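Local coordinates for protein DyP-type peroxidase (Pleurotus ostreatus PC15, PDB 6FSK) that probably uses peroxide to oxidise dyes and other substrates with a heme b cofactor, including manganese(II) at a non-canonical site, at residues 337-341 / 342-346; 83-87 / 88-92; 14-18 / 19-23. The protein carries 1 engineered substitution. All coordinates share one frame; numbering follows the deposited sequence.

Contact 1: 337-341 / 342-346; sequences NDLEG and PPLKA
Leu339 meets the returning chain twice, through its carbonyl oxygen and through its side chain. The N-H of Ala346 donates to Leu339 O at 2.9 Å, with 162° at the hydrogen and the donor somewhat off the carbonyl plane. One residue earlier, Lys345 N reaches Gly341 O, also at 2.9 Å, but from above the carbonyl plane, 48° out of it. Between these two bonds the carbonyl of Glu340 takes a C-H rather than an N-H: Lys345 CA lies 3.3 Å from Glu340 O with a nearly straight 171° at the hydrogen.

The apolar part of the contact is small. Leu339 and Leu344 run side by side, pointing the same way, and CD2 of Leu339 touches CD1 of Leu344 at 3.6 Å. Each has CG anti to its own carbonyl carbon, which keeps the two branches abreast. The methyl of Ala346 rests against Leu339 O at 3.3 Å.

What positions this shell is the end of helix 337-340, where Gly341 leaves helical angles, and the cis peptide between Pro342 and Pro343, which helps turn the chain back. A water bridges the turn, taking the N-H of Leu344 and lying 2.8 Å from Gly341 O, with Asp338 O also in its reach; a second lies within hydrogen-bonding distance of Asp338 O and Pro342 O. Farther out, Ala410 of helix 408-412 packs on both leucines, and Asp338 forms a salt bridge with Arg331.

The side chain of Glu340 is about 6 Å from that of the heme-binding Arg336 but about 10 Å from the heme itself. The chemistry implies a helix end whose last carbonyls are met by backbone N-H and C-H groups of the following loop and by water.

Contact 2: 83-87 / 88-92; sequences GLQKL and GITDD
Ile89 folds back on the helix it follows, against the side chains of Leu84 and Leu87. Its CD1 comes to 4.0 Å from Leu87 CB and, more loosely, to 4.3 Å from Leu84 CD2. The delta carbon can reach both because CG1 stands anti to the carbonyl carbon (chi1 -61°) and the chain then runs on extended. Leu84 also brings its CB to 3.5 Å from Ile89 O, a contact of carbon with carbonyl oxygen.

The chain turns back at Gly88. Its phi of 75° is positive, and two bonds run back into the last turn of helix 81-86: Ile89 N to Leu84 O at 3.0 Å, with 156° at the hydrogen, and Gly88 N to Gln85 O at the same length, the latter donor well above the carbonyl plane. This is a Schellman motif, with Ile89 placed beyond the glycine to pack against the helix it caps. A beta carbon on Gly88 would clash with Leu87 O.

Phe482 touches both Leu84 and Ile89, while Phe79 of strand 74-80 lies against Leu84 and Leu87; Trp233 also packs on Ile89. On the outer side Gln85 bends at chi2 and crosses Thr90 at about a right angle, OE1 4.1 Å from Thr90 CG2. Two waters lie within hydrogen-bonding distance of that oxygen, one also near Ile89 O and the other weakly placed toward Thr90 O.

Contact 3: 14-18 / 19-23; sequences GGLPK and RTETY
A classic beta bulge, in which Arg19 and Thr20 both face Gly140, opens strand 20-28, and a lysine-glutamate salt bridge spans the entry to it. Lys18 NZ donates to Glu21 OE1 at 2.8 Å. The ammonium approaches on the syn side of that oxygen, 32° out of the carboxylate plane, while the other oxygen, OE2, stays 3.9 Å from NZ; the bridge is therefore made mainly through OE1.

The alkyl part of the lysine takes part as well, with Lys18 CD 3.4 Å from Glu21 OE1. Lys18 CG sits between the backbone N and the carbonyl carbon (chi1 55°), and from there an extended chain carries NZ to the acid. Glu21 comes from the strand with CG anti to the backbone N (chi1 -171°). Lys18 NZ has a second acceptor in Arg356 O, next to the heme-binding Arg355 in sequence. A methionine in place of Lys18 would probably leave the buried carboxylate of Glu21 without its positive mate and Arg356 O without this donor.

Leu16 adds a looser touch, CD1 lying 4.3 Å from Glu21 OE2. The pair sits beside strand 134-140, where Ala139 meets Lys18 and Leu16 and Phe137 meets Glu21. Thr20 and Thr22 pack instead on Val146 of helix 144-156, and backbone bonds to Gly140 and Gly174 hold the start of strand 20-28 between strands 134-140 and 166-175.

In the fold
From the N terminus, contact 3 comes first, where the loop before strand 20-28 enters the eight-stranded antiparallel sheet. Contact 2 follows at the end of helix 81-86, directly after strand 74-80 of the same sheet, and turns the chain toward helix 96-100. Contact 1 comes much later, at the end of helix 337-340 and the loop after it, on the way to the outermost strand 354-360. The three are local and in series: none nests within or crosses another. Contacts 2 and 3 both belong to the N-terminal part of the peroxidase, with centres about 27 Å apart, whereas contact 1 belongs to the C-terminal part and lies across the chain's centre from contact 3, their centres about 35 Å apart.

Contact 1: 337-341 / 342-346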
ATOM      1  N   ASN A 337      -8.546  14.383 -11.161  1.00 11.47           N
ATOM      2  CA  ASN A 337      -9.509  14.862 -12.173  1.00 12.98           C
ATOM      3  C   ASN A 337      -9.521  14.074 -13.446  1.00 14.36           C
ATOM      4  O   ASN A 337     -10.491  14.162 -14.244  1.00 14.29           O
ATOM      5  CB  ASN A 337      -9.197  16.279 -12.557  1.00 15.37           C
ATOM      6  CG  ASN A 337      -9.634  17.263 -11.591  1.00 20.29           C
ATOM      7  OD1 ASN A 337     -10.166  16.944 -10.583  1.00 21.83           O
ATOM      8  ND2 ASN A 337      -9.495  18.561 -11.975  1.00 22.91           N
ATOM      9  N   ASP A 338      -8.538  13.198 -13.659  1.00 12.55           N
ATOM     10  CA  ASP A 338      -8.657  12.377 -14.871  1.00 12.33           C
ATOM     11  C   ASP A 338     -10.004  11.648 -14.902  1.00 12.50           C
ATOM     12  O   ASP A 338     -10.630  11.512 -15.988  1.00 14.18           O
ATOM     13  CB  ASP A 338      -7.544  11.365 -14.976  1.00 13.37           C
ATOM     14  CG  ASP A 338      -6.209  11.949 -15.308  1.00 14.80           C
ATOM     15  OD1 ASP A 338      -6.046  13.155 -15.542  1.00 15.36           O
ATOM     16  OD2 ASP A 338      -5.248  11.104 -15.346  1.00 15.19           O
ATOM     17  N   LEU A 339     -10.447  11.121 -13.722  1.00 11.39           N
ATOM     18  CA  LEU A 339     -11.740  10.483 -13.618  1.00 12.22           C
ATOM     19  C   LEU A 339     -12.824  11.367 -13.005  1.00 12.76           C
ATOM     20  O   LEU A 339     -14.000  11.169 -13.368  1.00 13.28           O
ATOM     21  CB  LEU A 339     -11.711   9.133 -12.923  1.00 12.92           C
ATOM     22  CG  LEU A 339     -10.761   8.075 -13.497  1.00 14.43           C
ATOM     23  CD1 LEU A 339     -10.765   6.788 -12.710  1.00 14.29           C
ATOM     24  CD2 LEU A 339     -11.041   7.777 -14.943  1.00 16.01           C
ATOM     25  N   GLU A 340     -12.399  12.278 -12.124  1.00 12.97           N
ATOM     26  CA  GLU A 340     -13.403  13.063 -11.343  1.00 15.01           C
ATOM     27  C   GLU A 340     -13.862  14.245 -12.094  1.00 15.93           C
ATOM     28  O   GLU A 340     -14.995  14.733 -11.815  1.00 17.24           O
ATOM     29  CB  GLU A 340     -12.863  13.477  -9.998  1.00 16.30           C
ATOM     30  CG  GLU A 340     -12.554  12.329  -9.067  1.00 17.98           C
ATOM     31  CD  GLU A 340     -12.288  12.804  -7.618  1.00 26.33           C
ATOM     32  OE1 GLU A 340     -12.643  13.994  -7.337  1.00 34.22           O
ATOM     33  OE2 GLU A 340     -11.866  12.013  -6.723  1.00 23.38           O
ATOM     34  N   GLY A 341     -13.081  14.643 -13.096  1.00 14.57           N
ATOM     35  CA  GLY A 341     -13.481  15.837 -13.885  1.00 16.12           C
ATOM     36  C   GLY A 341     -14.315  15.375 -15.052  1.00 15.62           C
ATOM     37  O   GLY A 341     -14.546  14.173 -15.234  1.00 14.37           O
ATOM     38  N   PRO A 342     -14.698  16.313 -15.970  1.00 17.57           N
ATOM     39  CA  PRO A 342     -15.345  15.915 -17.204  1.00 19.46           C
ATOM     40  C   PRO A 342     -14.375  15.027 -18.039  1.00 16.18           C
ATOM     41  O   PRO A 342     -13.174  15.229 -17.948  1.00 17.44           O
ATOM     42  CB  PRO A 342     -15.505  17.259 -17.956  1.00 20.41           C
ATOM     43  CG  PRO A 342     -15.456  18.301 -16.912  1.00 20.96           C
ATOM     44  CD  PRO A 342     -14.569  17.770 -15.821  1.00 18.57           C
ATOM     45  N   PRO A 343     -14.874  14.075 -18.832  1.00 15.57           N
ATOM     46  CA  PRO A 343     -16.293  13.855 -19.111  1.00 16.23           C
ATOM     47  C   PRO A 343     -16.994  12.946 -18.106  1.00 17.67           C
ATOM     48  O   PRO A 343     -18.215  12.929 -18.031  1.00 15.80           O
ATOM     49  CB  PRO A 343     -16.294  13.145 -20.456  1.00 18.08           C
ATOM     50  CG  PRO A 343     -14.957  12.487 -20.549  1.00 16.92           C
ATOM     51  CD  PRO A 343     -14.004  13.419 -19.790  1.00 16.93           C
ATOM     52  N   LEU A 344     -16.254  12.116 -17.378  1.00 15.05           N
ATOM     53  CA  LEU A 344     -16.900  11.086 -16.582  1.00 15.46           C
ATOM     54  C   LEU A 344     -17.581  11.626 -15.309  1.00 15.46           C
ATOM     55  O   LEU A 344     -18.567  11.064 -14.913  1.00 15.05           O
ATOM     56  CB  LEU A 344     -15.891  10.016 -16.186  1.00 15.36           C
ATOM     57  CG  LEU A 344     -15.170   9.343 -17.376  1.00 15.74           C
ATOM     58  CD1 LEU A 344     -14.092   8.356 -16.828  1.00 15.58           C
ATOM     59  CD2 LEU A 344     -16.197   8.601 -18.183  1.00 17.22           C
ATOM     60  N   LYS A 345     -16.965  12.598 -14.666  1.00 17.08           N
ATOM     61  CA  LYS A 345     -17.380  13.101 -13.334  1.00 18.55           C
ATOM     62  C   LYS A 345     -17.652  11.920 -12.391  1.00 18.04           C
ATOM     63  O   LYS A 345     -18.745  11.746 -11.764  1.00 16.95           O
ATOM     64  CB  LYS A 345     -18.615  13.999 -13.483  1.00 23.25           C
ATOM     65  CG  LYS A 345     -18.413  15.159 -14.453  1.00 29.97           C
ATOM     66  CD  LYS A 345     -18.255  16.487 -13.721  1.00 39.63           C
ATOM     67  CE  LYS A 345     -19.598  16.978 -13.179  1.00 43.53           C
ATOM     68  NZ  LYS A 345     -19.662  18.451 -12.941  1.00 50.63           N
ATOM     69  N   ALA A 346     -16.692  11.003 -12.355  1.00 15.79           N
ATOM     70  CA  ALA A 346     -16.831   9.783 -11.616  1.00 15.82           C
ATOM     71  C   ALA A 346     -16.614   9.996 -10.149  1.00 14.60           C
ATOM     72  O   ALA A 346     -15.816  10.803  -9.755  1.00 17.70           O
ATOM     73  CB  ALA A 346     -15.844   8.734 -12.098  1.00 15.63           C
TER
HETATM   74  O   HOH W   1     -13.385  12.093 -16.712  1.00 13.73           O
HETATM   75  O   HOH W   2     -10.772  13.665 -17.899  1.00 14.72           O
HETATM   76  O   HOH W   3     -16.667  14.054 -10.046  1.00 32.80           O

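Contact 2: 83-87 / 88-92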
ATOM      1  N   GLY A  83      -8.478 -18.356   7.490  1.00 12.49           N
ATOM      2  CA  GLY A  83      -8.522 -18.352   8.921  1.00 12.30           C
ATOM      3  C   GLY A  83      -9.923 -18.236   9.514  1.00 12.75           C
ATOM      4  O   GLY A  83     -10.262 -18.900  10.514  1.00 14.30           O
ATOM      5  N   LEU A  84     -10.734 -17.389   8.905  1.00 12.46           N
ATOM      6  CA  LEU A  84     -12.151 -17.325   9.266  1.00 13.49           C
ATOM      7  C   LEU A  84     -12.802 -18.671   9.135  1.00 16.05           C
ATOM      8  O   LEU A  84     -13.477 -19.115  10.083  1.00 16.66           O
ATOM      9  CB  LEU A  84     -12.916 -16.242   8.468  1.00 14.23           C
ATOM     10  CG  LEU A  84     -12.398 -14.789   8.753  1.00 14.08           C
ATOM     11  CD1 LEU A  84     -13.282 -13.910   7.852  1.00 15.82           C
ATOM     12  CD2 LEU A  84     -12.423 -14.375  10.170  1.00 15.62           C
ATOM     13  N   GLN A  85     -12.601 -19.314   8.000  1.00 16.34           N
ATOM     14  CA  GLN A  85     -13.142 -20.676   7.806  1.00 18.63           C
ATOM     15  C   GLN A  85     -12.646 -21.642   8.901  1.00 19.65           C
ATOM     16  O   GLN A  85     -13.447 -22.449   9.490  1.00 20.12           O
ATOM     17  CB  GLN A  85     -12.763 -21.195   6.467  1.00 21.19           C
ATOM     18  CG  GLN A  85     -13.373 -20.440   5.255  1.00 28.77           C
ATOM     19  CD  GLN A  85     -14.775 -20.895   4.842  1.00 38.82           C
ATOM     20  OE1 GLN A  85     -15.803 -20.270   5.181  1.00 44.83           O
ATOM     21  NE2 GLN A  85     -14.819 -21.983   4.090  1.00 35.73           N
ATOM     22  N   LYS A  86     -11.364 -21.607   9.221  1.00 15.76           N
ATOM     23  CA  LYS A  86     -10.832 -22.550  10.221  1.00 17.21           C
ATOM     24  C   LYS A  86     -11.521 -22.300  11.541  1.00 18.64           C
ATOM     25  O   LYS A  86     -11.802 -23.246  12.296  1.00 18.42           O
ATOM     26  CB  LYS A  86      -9.315 -22.342  10.384  1.00 18.38           C
ATOM     27  CG  LYS A  86      -8.654 -23.132  11.488  1.00 19.71           C
ATOM     28  CD  LYS A  86      -8.614 -24.620  11.117  1.00 20.47           C
ATOM     29  CE  LYS A  86      -7.928 -25.401  12.235  1.00 21.26           C
ATOM     30  NZ  LYS A  86      -7.866 -26.820  11.767  1.00 25.12           N
ATOM     31  N   LEU A  87     -11.844 -21.064  11.869  1.00 16.21           N
ATOM     32  CA  LEU A  87     -12.433 -20.699  13.125  1.00 17.56           C
ATOM     33  C   LEU A  87     -14.004 -20.936  13.146  1.00 17.07           C
ATOM     34  O   LEU A  87     -14.601 -20.647  14.144  1.00 23.14           O
ATOM     35  CB  LEU A  87     -12.119 -19.226  13.477  1.00 18.87           C
ATOM     36  CG  LEU A  87     -10.653 -18.871  13.766  1.00 20.03           C
ATOM     37  CD1 LEU A  87     -10.397 -17.384  13.876  1.00 20.68           C
ATOM     38  CD2 LEU A  87     -10.175 -19.531  15.041  1.00 20.16           C
ATOM     39  N   GLY A  88     -14.583 -21.345  12.061  1.00 18.47           N
ATOM     40  CA  GLY A  88     -16.037 -21.510  11.931  1.00 19.48           C
ATOM     41  C   GLY A  88     -16.808 -20.221  11.804  1.00 20.83           C
ATOM     42  O   GLY A  88     -17.991 -20.185  12.071  1.00 21.85           O
ATOM     43  N   ILE A  89     -16.151 -19.147  11.356  1.00 17.24           N
ATOM     44  CA  ILE A  89     -16.818 -17.880  11.115  1.00 18.53           C
ATOM     45  C   ILE A  89     -17.070 -17.857   9.631  1.00 19.19           C
ATOM     46  O   ILE A  89     -16.167 -17.588   8.809  1.00 22.02           O
ATOM     47  CB  ILE A  89     -15.943 -16.714  11.590  1.00 18.83           C
ATOM     48  CG1 ILE A  89     -15.674 -16.804  13.077  1.00 18.91           C
ATOM     49  CG2 ILE A  89     -16.593 -15.362  11.275  1.00 21.20           C
ATOM     50  CD1 ILE A  89     -14.470 -16.001  13.592  1.00 19.45           C
ATOM     51  N   THR A  90     -18.284 -18.158   9.230  1.00 17.85           N
ATOM     52  CA  THR A  90     -18.561 -18.447   7.823  1.00 21.23           C
ATOM     53  C   THR A  90     -19.389 -17.393   7.093  1.00 20.36           C
ATOM     54  O   THR A  90     -19.671 -17.593   5.929  1.00 23.29           O
ATOM     55  CB  THR A  90     -19.291 -19.814   7.695  1.00 26.89           C
ATOM     56  OG1 THR A  90     -20.515 -19.735   8.424  1.00 28.40           O
ATOM     57  CG2 THR A  90     -18.449 -20.900   8.307  1.00 29.25           C
ATOM     58  N   ASP A  91     -19.671 -16.256   7.735  1.00 21.34           N
ATOM     59  CA  ASP A  91     -20.410 -15.179   7.090  1.00 22.25           C
ATOM     60  C   ASP A  91     -19.647 -14.664   5.884  1.00 23.25           C
ATOM     61  O   ASP A  91     -18.432 -14.405   5.985  1.00 20.16           O
ATOM     62  CB  ASP A  91     -20.576 -14.031   8.031  1.00 23.97           C
ATOM     63  CG  ASP A  91     -21.100 -14.428   9.371  1.00 26.99           C
ATOM     64  OD1 ASP A  91     -22.307 -14.687   9.442  1.00 33.42           O
ATOM     65  OD2 ASP A  91     -20.270 -14.585  10.305  1.00 29.66           O
ATOM     66  N   ASP A  92     -20.341 -14.488   4.784  1.00 19.02           N
ATOM     67  CA  ASP A  92     -19.747 -13.924   3.563  1.00 20.82           C
ATOM     68  C   ASP A  92     -19.469 -12.437   3.824  1.00 19.52           C
ATOM     69  O   ASP A  92     -20.326 -11.706   4.286  1.00 18.79           O
ATOM     70  CB  ASP A  92     -20.708 -14.222   2.386  1.00 23.27           C
ATOM     71  CG  ASP A  92     -20.201 -13.800   1.050  1.00 28.60           C
ATOM     72  OD1 ASP A  92     -19.230 -13.071   0.982  1.00 23.79           O
ATOM     73  OD2 ASP A  92     -20.777 -14.227   0.007  1.00 33.43           O
TER
HETATM   74  O   HOH W   4     -15.076 -17.569   6.080  1.00 43.04           O
HETATM   75  O   HOH W   5     -17.126 -17.646   4.757  1.00 50.22           O

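Contact 3: 14-18 / 19-23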
ATOM      1  N   GLY A  14      -5.378   6.316  11.848  1.00 14.21           N
ATOM      2  CA  GLY A  14      -4.241   6.737  12.623  1.00 14.47           C
ATOM      3  C   GLY A  14      -2.974   6.186  12.073  1.00 15.29           C
ATOM      4  O   GLY A  14      -2.127   6.900  11.495  1.00 15.99           O
ATOM      5  N   GLY A  15      -2.848   4.885  12.222  1.00 13.49           N
ATOM      6  CA  GLY A  15      -1.621   4.225  11.809  1.00 12.96           C
ATOM      7  C   GLY A  15      -0.700   3.977  13.003  1.00 12.48           C
ATOM      8  O   GLY A  15      -0.407   4.922  13.828  1.00 14.38           O
ATOM      9  N   LEU A  16      -0.171   2.758  13.135  1.00 12.65           N
ATOM     10  CA  LEU A  16       0.820   2.508  14.198  1.00 12.94           C
ATOM     11  C   LEU A  16       2.100   3.241  13.927  1.00 13.39           C
ATOM     12  O   LEU A  16       2.676   3.081  12.826  1.00 13.44           O
ATOM     13  CB  LEU A  16       1.117   1.015  14.326  1.00 14.13           C
ATOM     14  CG  LEU A  16      -0.112   0.109  14.442  1.00 15.11           C
ATOM     15  CD1 LEU A  16       0.316  -1.344  14.489  1.00 17.09           C
ATOM     16  CD2 LEU A  16      -0.992   0.431  15.618  1.00 16.05           C
ATOM     17  N   PRO A  17       2.605   4.055  14.890  1.00 13.36           N
ATOM     18  CA  PRO A  17       3.840   4.728  14.651  1.00 12.71           C
ATOM     19  C   PRO A  17       4.992   3.725  14.760  1.00 13.89           C
ATOM     20  O   PRO A  17       4.935   2.766  15.548  1.00 14.69           O
ATOM     21  CB  PRO A  17       3.932   5.746  15.795  1.00 14.30           C
ATOM     22  CG  PRO A  17       3.134   5.193  16.844  1.00 15.10           C
ATOM     23  CD  PRO A  17       2.009   4.420  16.186  1.00 15.17           C
ATOM     24  N   LYS A  18       5.992   3.927  13.912  1.00 13.66           N
ATOM     25  CA  LYS A  18       7.084   2.943  13.883  1.00 13.30           C
ATOM     26  C   LYS A  18       8.376   3.428  13.285  1.00 12.87           C
ATOM     27  O   LYS A  18       8.397   4.192  12.287  1.00 14.97           O
ATOM     28  CB  LYS A  18       6.575   1.773  13.049  1.00 12.86           C
ATOM     29  CG  LYS A  18       6.091   2.185  11.638  1.00 13.32           C
ATOM     30  CD  LYS A  18       5.245   1.102  10.952  1.00 13.40           C
ATOM     31  CE  LYS A  18       4.731   1.476   9.563  1.00 13.47           C
ATOM     32  NZ  LYS A  18       3.689   0.521   9.117  1.00 14.47           N
ATOM     33  N   ARG A  19       9.454   2.852  13.779  1.00 12.67           N
ATOM     34  CA  ARG A  19      10.713   2.776  13.103  1.00 14.97           C
ATOM     35  C   ARG A  19      10.982   1.352  12.586  1.00 13.90           C
ATOM     36  O   ARG A  19      11.789   1.161  11.647  1.00 12.66           O
ATOM     37  CB  ARG A  19      11.841   3.234  14.051  1.00 18.29           C
ATOM     38  CG  ARG A  19      11.727   4.752  14.293  1.00 24.10           C
ATOM     39  CD  ARG A  19      12.869   5.343  15.121  1.00 31.38           C
ATOM     40  NE  ARG A  19      14.225   5.112  14.625  1.00 39.45           N
ATOM     41  CZ  ARG A  19      14.996   4.051  14.891  1.00 50.46           C
ATOM     42  NH1 ARG A  19      14.600   3.021  15.652  1.00 51.65           N
ATOM     43  NH2 ARG A  19      16.208   3.999  14.359  1.00 57.21           N
ATOM     44  N   THR A  20      10.334   0.352  13.244  1.00 12.32           N
ATOM     45  CA  THR A  20      10.477  -1.063  12.894  1.00 12.11           C
ATOM     46  C   THR A  20       9.160  -1.768  13.149  1.00 11.41           C
ATOM     47  O   THR A  20       8.337  -1.327  13.961  1.00 11.28           O
ATOM     48  CB  THR A  20      11.660  -1.733  13.584  1.00 13.01           C
ATOM     49  OG1 THR A  20      11.884  -3.054  13.098  1.00 13.13           O
ATOM     50  CG2 THR A  20      11.472  -1.757  15.101  1.00 14.77           C
ATOM     51  N   GLU A  21       8.935  -2.819  12.412  1.00 10.45           N
ATOM     52  CA  GLU A  21       7.669  -3.559  12.483  1.00 11.56           C
ATOM     53  C   GLU A  21       7.896  -5.002  12.124  1.00 11.70           C
ATOM     54  O   GLU A  21       8.515  -5.285  11.103  1.00 12.46           O
ATOM     55  CB  GLU A  21       6.599  -2.892  11.567  1.00 11.42           C
ATOM     56  CG  GLU A  21       5.201  -3.433  11.713  1.00 12.24           C
ATOM     57  CD  GLU A  21       4.191  -2.595  10.940  1.00 12.19           C
ATOM     58  OE1 GLU A  21       4.587  -2.041   9.917  1.00 13.07           O
ATOM     59  OE2 GLU A  21       2.989  -2.564  11.388  1.00 12.87           O
ATOM     60  N   THR A  22       7.313  -5.923  12.899  1.00 10.45           N
ATOM     61  CA  THR A  22       7.299  -7.319  12.563  1.00 11.10           C
ATOM     62  C   THR A  22       5.893  -7.813  12.282  1.00 10.33           C
ATOM     63  O   THR A  22       4.972  -7.598  13.073  1.00 11.72           O
ATOM     64  CB  THR A  22       7.963  -8.138  13.652  1.00 11.12           C
ATOM     65  OG1 THR A  22       9.351  -7.767  13.704  1.00 12.42           O
ATOM     66  CG2 THR A  22       7.842  -9.611  13.377  1.00 13.17           C
ATOM     67  N   TYR A  23       5.764  -8.543  11.161  1.00  9.28           N
ATOM     68  CA  TYR A  23       4.546  -9.209  10.768  1.00 10.25           C
ATOM     69  C   TYR A  23       4.718 -10.717  11.007  1.00 10.88           C
ATOM     70  O   TYR A  23       5.598 -11.334  10.370  1.00 10.82           O
ATOM     71  CB  TYR A  23       4.116  -8.927   9.350  1.00  9.47           C
ATOM     72  CG  TYR A  23       3.740  -7.514   9.045  1.00 10.58           C
ATOM     73  CD1 TYR A  23       4.691  -6.582   8.700  1.00 11.78           C
ATOM     74  CD2 TYR A  23       2.372  -7.128   9.081  1.00 10.34           C
ATOM     75  CE1 TYR A  23       4.348  -5.258   8.400  1.00 12.51           C
ATOM     76  CE2 TYR A  23       2.007  -5.821   8.829  1.00 11.08           C
ATOM     77  CZ  TYR A  23       2.991  -4.892   8.473  1.00 10.95           C
ATOM     78  OH  TYR A  23       2.552  -3.571   8.187  1.00 13.23           O
TER